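Potential RNA-dependent RNA polymerase (Human picobirnavirus, PDB 5I62) catalyses template-directed RNA synthesis from ribonucleoside triphosphates, serving both transcription and genome replication of a double-stranded RNA virus. Local coordinates at residues Lys264-Phe269 with Met320-Gly325. Numbering follows the deposited sequence.
Sequences KFDQHF and MGSGSG
The backbones meet closely at one point, where the CA atoms of Asp-266 and Met-320 are 4.8 Å apart. Here Met-320 N donates to Asp-266 O at 2.8 Å, in a bond bent to 135° at the hydrogen. The same carbonyl oxygen accepts from Phe-269 N, 3.2 Å away, in a turn of its own segment. One donor approaches from each side of the carbonyl plane, so two N-H groups share this oxygen, one from each segment.

The side chain of Asp-266 adds a second link. With chi1 at -65° the carboxylate swings away from its own carbonyl carbon, toward Ser-322. Ser-322 OG donates to Asp-266 OD2 at 2.7 Å. It comes to the anti side of that oxygen, 18° out of the carboxylate plane. The hydroxyl of Tyr-95, from helix 89-97, is also hydrogen-bonded to Ser-322 OG. Asp-266 OD1 lies close to the carboxylate of Glu-331 on helix 327-345.

Next to the backbone bond, Phe-269 and Met-320 pack through their CB atoms, 4.1 Å apart. The Met-320 side chain also touches Asp-330 and Glu-331 of helix 327-345.

On the side turned away from 320-325, His-268 ND1 makes a nearly straight bond to Lys-264 O at 2.7 Å, with the oxygen in the ring plane. Lys-264 O also accepts from His-268 N, so the imidazole and the backbone of one residue hold the same oxygen.

The arrangement is that of the palm of a viral RNA-dependent RNA polymerase. Segment 264-269 fits the end of motif A, and Ser-322 to Thr-327 fits the glycine-rich loop of motif B. As in related polymerases, Asp-266 and Ser-322 probably sit where the ribose of the incoming nucleotide is recognised.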
loop_
_atom_site.group_PDB
_atom_site.type_symbol
_atom_site.label_atom_id
_atom_site.label_comp_id
_atom_site.label_asym_id
_atom_site.label_seq_id
_atom_site.Cartn_x
_atom_site.Cartn_y
_atom_site.Cartn_z
ATOM N N LYS A 264 -4.987 0.248 -11.929
ATOM C CA LYS A 264 -5.164 1.648 -11.558
ATOM C C LYS A 264 -6.420 1.838 -10.699
ATOM O O LYS A 264 -7.298 2.641 -11.008
ATOM C CB LYS A 264 -5.214 2.517 -12.816
ATOM C CG LYS A 264 -3.883 2.564 -13.571
ATOM C CD LYS A 264 -4.036 3.407 -14.831
ATOM C CE LYS A 264 -2.720 3.975 -15.306
ATOM N NZ LYS A 264 -1.671 2.938 -15.398
ATOM N N PHE A 265 -6.517 1.040 -9.635
ATOM C CA PHE A 265 -7.702 1.049 -8.788
ATOM C C PHE A 265 -7.955 2.433 -8.210
ATOM O O PHE A 265 -9.073 2.947 -8.283
ATOM C CB PHE A 265 -7.541 0.026 -7.666
ATOM C CG PHE A 265 -8.791 -0.207 -6.857
ATOM C CD1 PHE A 265 -10.016 -0.399 -7.467
ATOM C CD2 PHE A 265 -8.735 -0.237 -5.476
ATOM C CE1 PHE A 265 -11.166 -0.625 -6.706
ATOM C CE2 PHE A 265 -9.872 -0.474 -4.720
ATOM C CZ PHE A 265 -11.088 -0.661 -5.334
ATOM N N ASP A 266 -6.921 3.041 -7.610
ATOM C CA ASP A 266 -7.064 4.372 -7.028
ATOM C C ASP A 266 -7.651 5.344 -8.042
ATOM O O ASP A 266 -8.569 6.116 -7.732
ATOM C CB ASP A 266 -5.701 4.899 -6.547
ATOM C CG ASP A 266 -5.105 4.078 -5.406
ATOM O OD1 ASP A 266 -5.737 3.112 -4.942
ATOM O OD2 ASP A 266 -3.980 4.412 -4.971
ATOM N N GLN A 267 -7.101 5.325 -9.256
ATOM C CA GLN A 267 -7.499 6.270 -10.293
ATOM C C GLN A 267 -8.964 6.099 -10.679
ATOM O O GLN A 267 -9.625 7.071 -11.058
ATOM C CB GLN A 267 -6.603 6.108 -11.518
ATOM C CG GLN A 267 -5.110 6.456 -11.331
ATOM C CD GLN A 267 -4.271 5.312 -10.779
ATOM O OE1 GLN A 267 -4.762 4.454 -10.042
ATOM N NE2 GLN A 267 -2.994 5.289 -11.154
ATOM N N HIS A 268 -9.482 4.878 -10.602
ATOM C CA HIS A 268 -10.850 4.591 -11.009
ATOM C C HIS A 268 -11.836 4.668 -9.856
ATOM O O HIS A 268 -13.019 4.347 -10.046
ATOM C CB HIS A 268 -10.938 3.195 -11.641
ATOM C CG HIS A 268 -10.311 3.091 -12.997
ATOM N ND1 HIS A 268 -8.962 2.899 -13.179
ATOM C CD2 HIS A 268 -10.856 3.123 -14.237
ATOM C CE1 HIS A 268 -8.696 2.844 -14.471
ATOM N NE2 HIS A 268 -9.827 2.976 -15.135
ATOM N N PHE A 269 -11.385 5.047 -8.659
ATOM C CA PHE A 269 -12.262 5.043 -7.484
ATOM C C PHE A 269 -13.169 6.268 -7.585
ATOM O O PHE A 269 -12.928 7.321 -6.994
ATOM C CB PHE A 269 -11.440 5.014 -6.198
ATOM C CG PHE A 269 -12.170 4.434 -5.025
ATOM C CD1 PHE A 269 -12.291 3.055 -4.869
ATOM C CD2 PHE A 269 -12.744 5.261 -4.084
ATOM C CE1 PHE A 269 -12.974 2.519 -3.784
ATOM C CE2 PHE A 269 -13.445 4.732 -2.998
ATOM C CZ PHE A 269 -13.546 3.367 -2.840
ATOM N N MET A 320 -9.106 8.287 -5.988
ATOM C CA MET A 320 -8.499 8.277 -4.665
ATOM C C MET A 320 -7.128 8.932 -4.697
ATOM O O MET A 320 -6.227 8.472 -5.399
ATOM C CB MET A 320 -8.376 6.854 -4.142
ATOM C CG MET A 320 -7.549 6.766 -2.884
ATOM S SD MET A 320 -8.367 7.592 -1.503
ATOM C CE MET A 320 -9.621 6.340 -1.116
ATOM N N GLY A 321 -6.963 9.999 -3.915
ATOM C CA GLY A 321 -5.647 10.594 -3.777
ATOM C C GLY A 321 -4.755 9.647 -3.003
ATOM O O GLY A 321 -4.812 9.606 -1.773
ATOM N N SER A 322 -3.958 8.853 -3.720
ATOM C CA SER A 322 -3.109 7.824 -3.128
ATOM C C SER A 322 -2.153 8.431 -2.112
ATOM O O SER A 322 -1.117 8.978 -2.506
ATOM C CB SER A 322 -2.316 7.096 -4.220
ATOM O OG SER A 322 -3.087 6.944 -5.411
ATOM N N GLY A 323 -2.488 8.350 -0.816
ATOM C CA GLY A 323 -1.796 9.131 0.207
ATOM C C GLY A 323 -2.708 9.735 1.264
ATOM O O GLY A 323 -2.242 10.211 2.306
ATOM N N SER A 324 -4.017 9.751 0.988
ATOM C CA SER A 324 -5.015 10.090 1.998
ATOM C C SER A 324 -4.889 9.208 3.234
ATOM O O SER A 324 -4.442 8.064 3.160
ATOM C CB SER A 324 -6.423 9.913 1.423
ATOM O OG SER A 324 -7.389 10.032 2.454
ATOM N N GLY A 325 -5.325 9.738 4.385
ATOM C CA GLY A 325 -5.420 8.908 5.576
ATOM C C GLY A 325 -6.462 7.804 5.456
ATOM O O GLY A 325 -6.428 6.833 6.223
#